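Local coordinates for uncharacterized protein (Staphylococcus aureus subsp. aureus, PDB 3H04) that is of unknown function but has the alpha/beta-hydrolase fold of the BD-FAE family and is probably a serine hydrolase, perhaps an esterase, at residues D61-S66 with S91-C96; I113-D118 with Y199-D204; R130-P135 with D193-K198; Y176-A179 with G183-I186; V223-S228 with F240-K245. All coordinates share one frame; numbering follows the deposited sequence.

Together the five contacts illustrate how the chemistry of a contact follows its place in an alpha/beta-hydrolase fold. Only interaction 1 is buried, and it turns on one hydrogen bond to a carboxylate; the other four are partly buried. Interaction 5 reaches the same sheet across the chain's centre and rests a guanidinium on a valine. Interactions 3 and 4 lie in the long region between strands 121-125 and 212-217, which interaction 2 joins to the end of helix 105-116. Interaction 3 touches its neighbours through Arg115 bonded to the carbonyls of Ser197 and Lys198, Ile186 packed on Tyr194, and an Arg130-Glu227 salt bridge to interaction 5. Aromatic packing marks interaction 4, a water bridge interaction 2, and bond-free packing interaction 3.

Interaction 1 of 5, residues D61-S66 with S91-C96; sequences DLIQLS and SQYSNC
Tyr93 reaches strand 60-65 with its phenol end, and the two strand residues that meet it, Asp61 and Ile63, do so in different ways. The hydroxyl OH of Tyr93 donates to OD2 of Asp61 over 2.6 Å, a short bond that arrives on the anti lone pair of that oxygen. OD2 lies in the plane of the ring, at its edge, while the carboxylate itself stands nearly upright to the ring, the planes 80° apart. On the other flank of the phenol end, CD1 of Ile63 rests 3.9 Å from CE2 of Tyr93, with the isoleucine and tyrosine side chains approaching from opposite directions. Asp61 and Ile63, two residues apart, share the strand side that faces Tyr93, while Leu62 between them points away. The carboxylate is buried yet richly satisfied: OD2 also forms a salt bridge with Lys22, and OD1 accepts from the backbone N of Ala23 and from Thr28 OG1. Such a network would probably favour the charged form of Asp61. Tyr93 opens a type I beta turn ending at Cys96. The contact lies within the parallel beta-alpha-beta unit of strand 60-65, helix 75-91 and strand 98-103, with strand 30-35 between its two strands, as in the alpha/beta-hydrolase fold.

Interaction 2 of 5, residues I113-D118 with Y199-D204; sequences IARDRD and YNIAPD
The side chains of Arg115 and Ile201 run alongside each other, pointing opposite ways, the arginine laying its aliphatic and polar parts along the isoleucine. CD of Arg115 comes within 4.1 Å of CG2 of Ile201, and farther out NH1 of Arg115 stands 4.0 Å from CG1 of Ile201. No direct hydrogen bond joins the segments; a water does the work instead. It accepts from NH1 of Arg115 at 2.7 Å and from the backbone N of Ala202 at 2.9 Å, thereby linking the guanidinium to the N-cap residue of helix 203-206.

The next shell fixes the arginine. Its chain bends at chi3 (60°), which brings the guanidinium side-on to the neighbouring Asp116 in a two-nitrogen salt bridge with a hydrogen bond to each oxygen: NE of Arg115 to OD1 of Asp116 at 2.9 Å and NH2 to OD2 at 3.1 Å. The second bond is nearly straight, with an angle of 170° at the hydrogen, and lies in the guanidinium plane; the first reaches its oxygen from above the carboxylate plane. With NH1 and NH2 also donating to the carbonyls of Ser197 and Lys198, the guanidinium is held against rotation.

Around this, the end of helix 105-116 faces the loop entering helix 203-206. Ile201 packs on Leu111 and Leu112 of the first helix and Leu206 of the second, while Asp116 OD2 bonds to Tyr83 on helix 75-91.

Interaction 3 of 5, residues R130-P135 with D193-K198; sequences RINTEP and DYTDSK
The amide of Asn132 stands almost upright to the ring of Tyr194, their planes 88° apart, and its OD1 approaches the ring edge, near the ring plane, 3.3 Å from CE1 of Tyr194. One face of the same ring carries CG2 of Thr195, offset toward the rim. That methyl also serves Asn132, whose ND2 packs 3.6 Å from CG2 of Thr195, so the amide lies across the tyrosine edge and the threonine branch at once. The motif beneath this is a type I beta turn from Asp193 to Asp196, closed by the backbone bond from Asp196 N to Asp193 O, with an Asx turn built on the side chain of Asp193; opposite it, Asn132 is the centre of an inverse gamma turn just before helix 134-137.

Ile131 adds the apolar part of the contact. With CG1 set between the backbone N and the carbonyl carbon (chi1 55°), its CD1 reaches CB of Tyr194 at 3.9 Å, the two side chains crossing at a slant. No hydrogen bond passes between the segments, and packing alone joins them directly. Around them, Ile131 and Tyr194 both lean on Ile186 of helix 185-189, and Asn132 and Tyr194 touch Lys137.

Within the turn, a single oxygen does much of the shaping: Asp193 OD1 accepts from the backbone N of Thr195 at 2.9 Å and from OG1 of Thr195 at 2.6 Å, both donors coming from the same face of the carboxylate.

Interaction 4 of 5, residues Y176-A179 with G183-I186; sequences YVYA and GKWI
Helix 173-182 ends in a Schellman motif at Gly183, whose positive phi (67°) turns the chain, and the carbonyl O of Ala179 accepts in its own plane from the backbone N of Lys184 at 2.8 Å. Lys184 in turn is the N-cap residue of helix 185-189, so the two helices meet with hardly a linker between them.

The side chains close the corner from two directions. On one, the long lysine chain, extended beyond CG, runs back to the tyrosine ahead of Ala179, and NZ of Lys184 donates to OH of Tyr178 over 3.1 Å. On the other, Tyr176 turns the edge of its ring toward the face of the Trp185 five-membered ring in an offset edge-to-face pair, with centroids 5.6 Å apart and planes at 88°. Tyr176 CG is anti to its own N (chi1 172°), a position from which CE1 comes 3.9 Å from NE1 of Trp185. The methyl of Ala179 fills in beside them, CB lying 4.1 Å from CD1 of Trp185 at the edge of the indole.

The polar ends have partners outside the two segments: Trp185 NE1 donates to the carbonyl of Gly39, and Tyr176 OH bonds with Asp222 and with Arg180 one helical turn on. Beyond these, Phe136 of helix 134-137 packs edge-to-face with Trp185, Tyr143 of helix 141-147 does likewise with Tyr176, and Tyr178 touches Glu152 and Ile155 of helix 152-156.

Interaction 5 of 5, residues V223-S228 with F240-K245; sequences VPVEES and FERVNK
The guanidinium of Arg242, held through NH1 in a salt bridge with Glu229 on helix 226-232, lies against the methyls of Val225. No hydrogen bond joins 223-228 to 240-245; the valine gives the guanidinium a surface to rest on. CG2 of Val225 lies over one face of the flat group, displaced toward its rim, 3.9 Å from CZ of Arg242, while CG1 of Val225 approaches NH2 of Arg242 at 3.5 Å. The arginine, its chain extended from CG to NE, spans the gap and meets the valine side chain nearly perpendicularly. Beneath it, Phe240 uses the far tip of its ring: CZ stands 4.2 Å from CG2 of Val225, which sits at the ring edge, and 4.2 Å from CB of Ser228. Phe240 CG points opposite to the residue's amide nitrogen (chi1 -170°), carrying the ring toward the helix, and CB of Arg242 lies over one ring face, offset toward its rim. The serine hydroxyl itself bonds to His216 on strand 212-217, which lies beside strand 238-243 in the sheet. These contacts pack the segment 223-228 against the last strand in a beta-alpha-beta crossover, strand 212-217, helix 226-232, strand 238-243, at the edge of the alpha/beta-hydrolase sheet.

Interaction 1 of 5, residues D61-S66 with S91-C96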
# COMPACT_ATOMS: atom_id res chain seq x y z
N ASP A 61 -7.98 15.95 -3.00
CA ASP A 61 -8.94 14.83 -3.15
C ASP A 61 -8.24 13.56 -2.73
O ASP A 61 -7.02 13.42 -2.95
CB ASP A 61 -9.40 14.67 -4.60
CG ASP A 61 -10.33 15.80 -5.06
OD1 ASP A 61 -10.48 16.80 -4.33
OD2 ASP A 61 -10.88 15.66 -6.16
N LEU A 62 -9.01 12.65 -2.12
CA LEU A 62 -8.53 11.36 -1.66
C LEU A 62 -9.31 10.28 -2.40
O LEU A 62 -10.52 10.24 -2.33
CB LEU A 62 -8.71 11.19 -0.15
CG LEU A 62 -8.13 9.89 0.41
CD1 LEU A 62 -6.61 9.86 0.18
CD2 LEU A 62 -8.47 9.77 1.89
N ILE A 63 -8.60 9.43 -3.14
CA ILE A 63 -9.25 8.38 -3.94
C ILE A 63 -8.83 7.01 -3.42
O ILE A 63 -7.66 6.68 -3.48
CB ILE A 63 -8.88 8.52 -5.39
CG1 ILE A 63 -9.17 9.93 -5.88
CG2 ILE A 63 -9.69 7.49 -6.23
CD1 ILE A 63 -7.99 10.89 -5.98
N GLN A 64 -9.76 6.22 -2.91
CA GLN A 64 -9.40 4.96 -2.28
C GLN A 64 -9.60 3.80 -3.25
O GLN A 64 -10.74 3.49 -3.60
CB GLN A 64 -10.18 4.84 -0.97
CG GLN A 64 -9.81 6.04 -0.15
CD GLN A 64 -10.43 6.14 1.19
OE1 GLN A 64 -11.18 7.09 1.43
NE2 GLN A 64 -10.05 5.25 2.12
N LEU A 65 -8.52 3.23 -3.77
CA LEU A 65 -8.69 2.24 -4.83
C LEU A 65 -8.74 0.83 -4.33
O LEU A 65 -8.37 0.55 -3.21
CB LEU A 65 -7.66 2.34 -5.98
CG LEU A 65 -6.20 2.00 -5.89
CD1 LEU A 65 -5.91 0.54 -5.69
CD2 LEU A 65 -5.47 2.58 -7.21
N SER A 66 -9.25 -0.06 -5.18
CA SER A 66 -9.36 -1.47 -4.83
C SER A 66 -8.62 -2.32 -5.84
O SER A 66 -8.39 -1.89 -6.99
CB SER A 66 -10.83 -1.86 -4.76
OG SER A 66 -11.42 -1.15 -3.64
N SER A 91 -6.73 9.86 -15.57
CA SER A 91 -7.40 10.55 -16.68
C SER A 91 -8.42 11.58 -16.17
O SER A 91 -8.64 12.61 -16.80
CB SER A 91 -8.08 9.55 -17.62
OG SER A 91 -9.09 8.87 -16.93
N GLN A 92 -9.01 11.31 -15.00
CA GLN A 92 -10.00 12.20 -14.37
C GLN A 92 -9.40 13.45 -13.68
O GLN A 92 -10.14 14.33 -13.22
CB GLN A 92 -10.75 11.36 -13.36
CG GLN A 92 -12.02 11.92 -12.78
CD GLN A 92 -12.80 10.81 -12.10
OE1 GLN A 92 -12.36 9.67 -12.11
NE2 GLN A 92 -13.94 11.14 -11.51
N TYR A 93 -8.08 13.51 -13.58
CA TYR A 93 -7.33 14.60 -12.96
C TYR A 93 -6.23 14.98 -13.93
O TYR A 93 -5.06 15.00 -13.58
CB TYR A 93 -6.73 14.14 -11.63
CG TYR A 93 -7.74 13.95 -10.54
CD1 TYR A 93 -8.14 15.01 -9.73
CD2 TYR A 93 -8.33 12.71 -10.32
CE1 TYR A 93 -9.08 14.85 -8.75
CE2 TYR A 93 -9.27 12.53 -9.32
CZ TYR A 93 -9.64 13.61 -8.53
OH TYR A 93 -10.55 13.44 -7.53
N SER A 94 -6.60 15.35 -15.16
CA SER A 94 -5.64 15.49 -16.25
C SER A 94 -4.61 16.59 -16.03
O SER A 94 -3.42 16.40 -16.32
CB SER A 94 -6.37 15.70 -17.58
OG SER A 94 -7.39 14.72 -17.72
N ASN A 95 -5.05 17.72 -15.52
CA ASN A 95 -4.18 18.87 -15.39
C ASN A 95 -3.81 19.12 -13.93
O ASN A 95 -3.63 20.26 -13.52
CB ASN A 95 -4.87 20.14 -15.94
CG ASN A 95 -5.70 19.89 -17.20
OD1 ASN A 95 -5.72 18.79 -17.76
ND2 ASN A 95 -6.42 20.93 -17.65
N CYS A 96 -3.69 18.06 -13.12
CA CYS A 96 -3.68 18.27 -11.68
C CYS A 96 -2.58 17.42 -10.98
O CYS A 96 -2.26 16.34 -11.46
CB CYS A 96 -5.11 18.00 -11.18
SG CYS A 96 -5.26 17.88 -9.42

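Interaction 2 of 5, residues I113-D118 with Y199-D204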
# COMPACT_ATOMS: atom_id res chain seq x y z
N ILE A 113 3.71 2.18 -9.00
CA ILE A 113 3.04 3.22 -9.79
C ILE A 113 4.03 4.39 -10.03
O ILE A 113 4.21 4.82 -11.17
CB ILE A 113 1.79 3.78 -9.11
CG1 ILE A 113 0.60 2.78 -9.13
CG2 ILE A 113 1.37 5.07 -9.89
CD1 ILE A 113 -0.58 3.16 -8.19
N ALA A 114 4.69 4.86 -8.98
CA ALA A 114 5.69 5.91 -9.10
C ALA A 114 6.82 5.61 -10.10
O ALA A 114 7.33 6.52 -10.72
CB ALA A 114 6.28 6.32 -7.70
N ARG A 115 7.20 4.34 -10.26
CA ARG A 115 8.20 3.98 -11.26
C ARG A 115 7.60 3.96 -12.66
O ARG A 115 8.25 4.37 -13.62
CB ARG A 115 8.82 2.62 -10.91
CG ARG A 115 9.94 2.17 -11.85
CD ARG A 115 10.25 0.69 -11.71
NE ARG A 115 9.08 -0.16 -12.01
CZ ARG A 115 9.01 -1.44 -11.71
NH1 ARG A 115 10.08 -2.04 -11.15
NH2 ARG A 115 7.94 -2.14 -11.98
N ASP A 116 6.37 3.46 -12.80
CA ASP A 116 5.80 3.13 -14.11
C ASP A 116 4.84 4.18 -14.71
O ASP A 116 4.31 4.00 -15.80
CB ASP A 116 5.11 1.76 -14.04
CG ASP A 116 6.10 0.63 -13.78
OD1 ASP A 116 7.30 0.80 -14.05
OD2 ASP A 116 5.68 -0.43 -13.31
N ARG A 117 4.58 5.24 -13.95
CA ARG A 117 3.70 6.31 -14.39
C ARG A 117 4.41 7.57 -13.96
O ARG A 117 5.39 7.50 -13.23
CB ARG A 117 2.37 6.21 -13.70
CG ARG A 117 1.53 4.94 -14.04
CD ARG A 117 1.12 4.97 -15.50
NE ARG A 117 0.26 3.86 -15.89
CZ ARG A 117 0.69 2.67 -16.29
NH1 ARG A 117 2.00 2.41 -16.37
NH2 ARG A 117 -0.19 1.72 -16.64
N ASP A 118 3.90 8.72 -14.36
CA ASP A 118 4.52 9.97 -14.01
C ASP A 118 3.66 10.66 -12.97
O ASP A 118 2.55 11.09 -13.27
CB ASP A 118 4.69 10.84 -15.27
CG ASP A 118 5.77 10.29 -16.19
OD1 ASP A 118 6.86 9.90 -15.68
OD2 ASP A 118 5.51 10.22 -17.42
N TYR A 199 9.03 -6.63 -10.13
CA TYR A 199 8.54 -6.64 -8.74
C TYR A 199 9.53 -6.05 -7.71
O TYR A 199 9.22 -6.04 -6.53
CB TYR A 199 8.20 -8.08 -8.32
CG TYR A 199 7.48 -8.89 -9.38
CD1 TYR A 199 6.16 -8.61 -9.73
CD2 TYR A 199 8.14 -9.91 -10.06
CE1 TYR A 199 5.49 -9.39 -10.71
CE2 TYR A 199 7.51 -10.66 -11.07
CZ TYR A 199 6.19 -10.39 -11.38
OH TYR A 199 5.61 -11.12 -12.37
N ASN A 200 10.68 -5.58 -8.19
CA ASN A 200 11.81 -5.15 -7.38
C ASN A 200 12.37 -3.89 -8.02
O ASN A 200 12.97 -3.95 -9.13
CB ASN A 200 12.85 -6.27 -7.34
CG ASN A 200 12.27 -7.51 -6.80
OD1 ASN A 200 11.89 -8.43 -7.56
ND2 ASN A 200 12.05 -7.53 -5.49
N ILE A 201 12.18 -2.75 -7.37
CA ILE A 201 12.53 -1.47 -8.03
C ILE A 201 14.04 -1.31 -8.01
O ILE A 201 14.65 -1.24 -6.93
CB ILE A 201 11.82 -0.26 -7.39
CG1 ILE A 201 10.32 -0.42 -7.47
CG2 ILE A 201 12.16 1.04 -8.11
CD1 ILE A 201 9.56 0.72 -6.74
N ALA A 202 14.66 -1.28 -9.20
CA ALA A 202 16.12 -1.23 -9.32
C ALA A 202 16.70 0.10 -8.80
O ALA A 202 16.00 1.11 -8.78
CB ALA A 202 16.57 -1.44 -10.79
N PRO A 203 17.99 0.11 -8.40
CA PRO A 203 18.61 1.36 -7.93
C PRO A 203 18.46 2.55 -8.90
O PRO A 203 18.18 3.67 -8.46
CB PRO A 203 20.07 0.97 -7.78
CG PRO A 203 20.02 -0.44 -7.37
CD PRO A 203 18.94 -1.02 -8.27
N ASP A 204 18.64 2.28 -10.20
CA ASP A 204 18.57 3.32 -11.23
C ASP A 204 17.16 3.88 -11.40
O ASP A 204 16.99 5.03 -11.80
CB ASP A 204 19.08 2.81 -12.58
CG ASP A 204 20.60 2.91 -12.70
OD1 ASP A 204 21.25 3.46 -11.77
OD2 ASP A 204 21.14 2.49 -13.76
O HOH W 1 12.74 -1.79 -11.28

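Interaction 3 of 5, residues R130-P135 with D193-K198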
# COMPACT_ATOMS: atom_id res chain seq x y z
N ARG A 130 10.57 -3.78 -2.83
CA ARG A 130 11.01 -5.05 -3.40
C ARG A 130 10.39 -6.18 -2.58
O ARG A 130 10.10 -6.00 -1.39
CB ARG A 130 12.54 -5.13 -3.39
CG ARG A 130 13.08 -4.77 -2.02
CD ARG A 130 14.58 -4.80 -1.88
NE ARG A 130 14.96 -4.45 -0.50
CZ ARG A 130 16.22 -4.34 -0.09
NH1 ARG A 130 17.22 -4.55 -0.92
NH2 ARG A 130 16.49 -4.04 1.18
N ILE A 131 10.17 -7.33 -3.22
CA ILE A 131 9.73 -8.56 -2.53
C ILE A 131 10.84 -9.59 -2.37
O ILE A 131 10.73 -10.47 -1.51
CB ILE A 131 8.51 -9.21 -3.19
CG1 ILE A 131 8.72 -9.51 -4.65
CG2 ILE A 131 7.30 -8.26 -3.06
CD1 ILE A 131 7.60 -10.28 -5.26
N ASN A 132 11.90 -9.47 -3.17
CA ASN A 132 13.04 -10.37 -3.14
C ASN A 132 13.97 -9.97 -2.03
O ASN A 132 15.04 -9.41 -2.30
CB ASN A 132 13.79 -10.37 -4.47
CG ASN A 132 14.94 -11.37 -4.49
OD1 ASN A 132 15.01 -12.27 -3.64
ND2 ASN A 132 15.84 -11.22 -5.45
N THR A 133 13.59 -10.25 -0.79
CA THR A 133 14.37 -9.83 0.37
C THR A 133 14.26 -10.95 1.42
O THR A 133 13.27 -11.70 1.43
CB THR A 133 13.92 -8.36 0.88
OG1 THR A 133 12.60 -8.02 0.40
CG2 THR A 133 14.77 -7.31 0.35
N GLU A 134 15.25 -11.15 2.28
CA GLU A 134 15.22 -12.38 3.09
C GLU A 134 14.02 -12.44 4.08
O GLU A 134 13.39 -13.51 4.24
CB GLU A 134 16.57 -12.62 3.79
CG GLU A 134 16.97 -14.10 3.93
CD GLU A 134 17.06 -14.93 2.60
OE1 GLU A 134 17.54 -14.42 1.57
OE2 GLU A 134 16.65 -16.12 2.60
N PRO A 135 13.70 -11.33 4.74
CA PRO A 135 12.53 -11.31 5.63
C PRO A 135 11.20 -11.69 4.97
O PRO A 135 10.29 -12.14 5.67
CB PRO A 135 12.47 -9.85 6.08
CG PRO A 135 13.81 -9.37 5.99
CD PRO A 135 14.44 -10.06 4.82
N ASP A 193 8.51 -15.58 -11.42
CA ASP A 193 9.83 -15.27 -10.89
C ASP A 193 9.80 -14.00 -10.07
O ASP A 193 9.83 -12.88 -10.59
CB ASP A 193 10.85 -15.11 -12.01
CG ASP A 193 12.27 -14.97 -11.47
OD1 ASP A 193 12.46 -14.94 -10.21
OD2 ASP A 193 13.18 -14.91 -12.31
N TYR A 194 9.74 -14.19 -8.76
CA TYR A 194 9.67 -13.06 -7.82
C TYR A 194 10.94 -12.23 -7.79
O TYR A 194 10.94 -11.15 -7.18
CB TYR A 194 9.37 -13.58 -6.41
CG TYR A 194 10.53 -14.33 -5.81
CD1 TYR A 194 11.45 -13.68 -4.99
CD2 TYR A 194 10.74 -15.68 -6.07
CE1 TYR A 194 12.53 -14.34 -4.46
CE2 TYR A 194 11.83 -16.36 -5.53
CZ TYR A 194 12.72 -15.68 -4.72
OH TYR A 194 13.82 -16.34 -4.19
N THR A 195 12.02 -12.70 -8.41
CA THR A 195 13.29 -11.92 -8.44
C THR A 195 13.37 -10.93 -9.60
O THR A 195 14.37 -10.24 -9.75
CB THR A 195 14.55 -12.82 -8.56
OG1 THR A 195 14.56 -13.41 -9.87
CG2 THR A 195 14.57 -13.92 -7.48
N ASP A 196 12.33 -10.91 -10.42
CA ASP A 196 12.29 -10.15 -11.65
C ASP A 196 12.13 -8.65 -11.39
O ASP A 196 11.45 -8.24 -10.44
CB ASP A 196 11.14 -10.71 -12.51
CG ASP A 196 11.04 -10.08 -13.85
OD1 ASP A 196 11.48 -10.74 -14.83
OD2 ASP A 196 10.54 -8.93 -13.97
N SER A 197 12.75 -7.82 -12.23
CA SER A 197 12.77 -6.35 -11.95
C SER A 197 11.40 -5.73 -11.98
O SER A 197 11.18 -4.67 -11.39
CB SER A 197 13.71 -5.60 -12.92
OG SER A 197 13.16 -5.62 -14.22
N LYS A 198 10.44 -6.39 -12.61
CA LYS A 198 9.04 -5.97 -12.48
C LYS A 198 8.60 -5.75 -11.03
O LYS A 198 7.88 -4.78 -10.74
CB LYS A 198 8.12 -6.99 -13.14
CG LYS A 198 6.68 -6.54 -13.19
CD LYS A 198 5.79 -7.52 -13.88
CE LYS A 198 4.34 -7.02 -13.85
NZ LYS A 198 3.50 -7.91 -14.70

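Interaction 4 of 5, residues Y176-A179 with G183-I186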
# COMPACT_ATOMS: atom_id res chain seq x y z
N TYR A 176 -2.72 -14.37 5.97
CA TYR A 176 -1.46 -13.61 5.94
C TYR A 176 -0.53 -14.00 7.12
O TYR A 176 0.69 -14.16 6.93
CB TYR A 176 -1.74 -12.12 5.97
CG TYR A 176 -0.49 -11.27 6.12
CD1 TYR A 176 0.40 -11.11 5.03
CD2 TYR A 176 -0.14 -10.73 7.32
CE1 TYR A 176 1.57 -10.43 5.14
CE2 TYR A 176 1.03 -9.94 7.45
CZ TYR A 176 1.88 -9.80 6.34
OH TYR A 176 3.10 -9.10 6.35
N VAL A 177 -1.09 -14.15 8.31
CA VAL A 177 -0.32 -14.59 9.47
C VAL A 177 0.32 -15.94 9.16
O VAL A 177 1.52 -16.19 9.44
CB VAL A 177 -1.25 -14.69 10.72
CG1 VAL A 177 -0.59 -15.50 11.81
CG2 VAL A 177 -1.61 -13.25 11.32
N TYR A 178 -0.48 -16.82 8.57
CA TYR A 178 -0.02 -18.14 8.21
C TYR A 178 1.11 -18.03 7.18
O TYR A 178 2.15 -18.67 7.31
CB TYR A 178 -1.18 -18.96 7.64
CG TYR A 178 -0.76 -20.33 7.18
CD1 TYR A 178 -0.54 -21.34 8.09
CD2 TYR A 178 -0.61 -20.61 5.83
CE1 TYR A 178 -0.18 -22.65 7.66
CE2 TYR A 178 -0.24 -21.87 5.40
CZ TYR A 178 -0.02 -22.87 6.31
OH TYR A 178 0.36 -24.10 5.85
N ALA A 179 0.86 -17.25 6.14
CA ALA A 179 1.85 -17.09 5.07
C ALA A 179 3.22 -16.58 5.59
O ALA A 179 4.30 -17.18 5.29
CB ALA A 179 1.29 -16.13 3.99
N GLY A 183 6.74 -18.77 6.17
CA GLY A 183 7.60 -18.36 5.05
C GLY A 183 7.06 -18.72 3.67
O GLY A 183 7.83 -18.85 2.72
N LYS A 184 5.75 -18.87 3.54
CA LYS A 184 5.13 -19.19 2.24
C LYS A 184 4.55 -17.98 1.50
O LYS A 184 3.82 -18.14 0.54
CB LYS A 184 4.03 -20.22 2.45
CG LYS A 184 4.52 -21.58 2.84
CD LYS A 184 3.39 -22.46 3.41
CE LYS A 184 4.03 -23.67 4.16
NZ LYS A 184 3.10 -24.78 4.51
N TRP A 185 4.83 -16.77 1.98
CA TRP A 185 4.23 -15.56 1.39
C TRP A 185 4.64 -15.36 -0.07
O TRP A 185 3.82 -15.03 -0.89
CB TRP A 185 4.61 -14.32 2.22
CG TRP A 185 3.90 -13.06 1.82
CD1 TRP A 185 2.58 -12.77 1.99
CD2 TRP A 185 4.49 -11.89 1.25
NE1 TRP A 185 2.29 -11.52 1.51
CE2 TRP A 185 3.45 -10.94 1.08
CE3 TRP A 185 5.81 -11.54 0.89
CZ2 TRP A 185 3.68 -9.69 0.54
CZ3 TRP A 185 6.04 -10.32 0.34
CH2 TRP A 185 4.98 -9.37 0.19
N ILE A 186 5.92 -15.57 -0.38
CA ILE A 186 6.35 -15.50 -1.79
C ILE A 186 5.67 -16.57 -2.67
O ILE A 186 5.34 -16.34 -3.84
CB ILE A 186 7.87 -15.65 -1.93
CG1 ILE A 186 8.59 -14.44 -1.36
CG2 ILE A 186 8.25 -15.91 -3.41
CD1 ILE A 186 8.54 -13.20 -2.24

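Interaction 5 of 5, residues V223-S228 with F240-K245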
# COMPACT_ATOMS: atom_id res chain seq x y z
N VAL A 223 7.55 -5.47 8.45
CA VAL A 223 8.37 -4.97 7.37
C VAL A 223 9.59 -4.33 8.04
O VAL A 223 9.47 -3.34 8.70
CB VAL A 223 7.69 -3.84 6.56
CG1 VAL A 223 8.66 -3.30 5.50
CG2 VAL A 223 6.43 -4.32 5.93
N PRO A 224 10.75 -4.92 7.89
CA PRO A 224 11.90 -4.33 8.55
C PRO A 224 12.15 -2.85 8.14
O PRO A 224 12.00 -2.49 6.98
CB PRO A 224 13.06 -5.18 8.05
CG PRO A 224 12.50 -6.38 7.58
CD PRO A 224 11.12 -6.10 7.08
N VAL A 225 12.56 -2.01 9.10
CA VAL A 225 12.88 -0.60 8.79
C VAL A 225 13.99 -0.46 7.73
O VAL A 225 14.06 0.51 7.01
CB VAL A 225 13.24 0.19 10.10
CG1 VAL A 225 14.59 -0.28 10.67
CG2 VAL A 225 13.23 1.69 9.81
N GLU A 226 14.86 -1.46 7.63
CA GLU A 226 15.81 -1.49 6.51
C GLU A 226 15.21 -1.35 5.11
O GLU A 226 15.91 -0.89 4.18
CB GLU A 226 16.76 -2.72 6.57
CG GLU A 226 17.69 -2.68 7.77
CD GLU A 226 17.12 -3.36 9.06
OE1 GLU A 226 15.89 -3.56 9.22
OE2 GLU A 226 17.94 -3.70 9.93
N GLU A 227 13.93 -1.71 4.91
CA GLU A 227 13.30 -1.52 3.60
C GLU A 227 13.16 -0.03 3.26
O GLU A 227 13.33 0.38 2.10
CB GLU A 227 11.95 -2.23 3.50
CG GLU A 227 12.05 -3.77 3.57
CD GLU A 227 13.03 -4.32 2.49
OE1 GLU A 227 12.99 -3.84 1.32
OE2 GLU A 227 13.85 -5.21 2.81
N SER A 228 12.89 0.76 4.28
CA SER A 228 12.84 2.22 4.11
C SER A 228 14.24 2.80 3.95
O SER A 228 14.43 3.70 3.09
CB SER A 228 12.15 2.88 5.30
OG SER A 228 10.73 2.75 5.25
N PHE A 240 11.81 11.55 6.22
CA PHE A 240 11.78 10.29 6.95
C PHE A 240 11.38 10.58 8.42
O PHE A 240 12.09 11.31 9.16
CB PHE A 240 13.15 9.65 6.88
CG PHE A 240 13.23 8.23 7.38
CD1 PHE A 240 12.10 7.42 7.59
CD2 PHE A 240 14.49 7.68 7.62
CE1 PHE A 240 12.24 6.08 8.07
CE2 PHE A 240 14.65 6.35 8.05
CZ PHE A 240 13.50 5.55 8.28
N GLU A 241 10.27 9.99 8.81
CA GLU A 241 9.90 9.83 10.21
C GLU A 241 10.16 8.42 10.66
O GLU A 241 9.45 7.44 10.28
CB GLU A 241 8.44 10.19 10.40
CG GLU A 241 8.15 11.66 10.14
CD GLU A 241 8.68 12.50 11.26
OE1 GLU A 241 8.29 12.25 12.43
OE2 GLU A 241 9.48 13.43 10.98
N ARG A 242 11.16 8.32 11.51
CA ARG A 242 11.68 7.07 12.00
C ARG A 242 11.13 6.98 13.42
O ARG A 242 11.65 7.57 14.36
CB ARG A 242 13.22 7.13 11.94
CG ARG A 242 13.89 5.82 11.93
CD ARG A 242 15.43 5.92 12.16
NE ARG A 242 15.79 4.55 12.46
CZ ARG A 242 16.14 3.66 11.56
NH1 ARG A 242 16.44 4.01 10.31
NH2 ARG A 242 16.35 2.42 11.97
N VAL A 243 10.03 6.26 13.56
CA VAL A 243 9.26 6.22 14.80
C VAL A 243 9.86 5.18 15.74
O VAL A 243 10.11 4.05 15.34
CB VAL A 243 7.79 5.93 14.50
CG1 VAL A 243 6.95 5.79 15.80
CG2 VAL A 243 7.25 7.03 13.59
N ASN A 244 10.13 5.59 16.99
CA ASN A 244 10.81 4.76 17.97
C ASN A 244 9.80 3.90 18.72
O ASN A 244 9.55 4.08 19.91
CB ASN A 244 11.67 5.62 18.92
CG ASN A 244 12.51 4.77 19.88
OD1 ASN A 244 13.11 3.75 19.49
ND2 ASN A 244 12.55 5.20 21.14
N LYS A 245 9.22 2.94 18.01
CA LYS A 245 8.26 2.01 18.59
C LYS A 245 8.50 0.66 17.98
O LYS A 245 9.03 0.55 16.86
CB LYS A 245 6.83 2.44 18.26
CG LYS A 245 6.41 3.77 18.86
CD LYS A 245 5.01 4.16 18.42
CE LYS A 245 4.52 5.37 19.20
NZ LYS A 245 3.13 5.74 18.80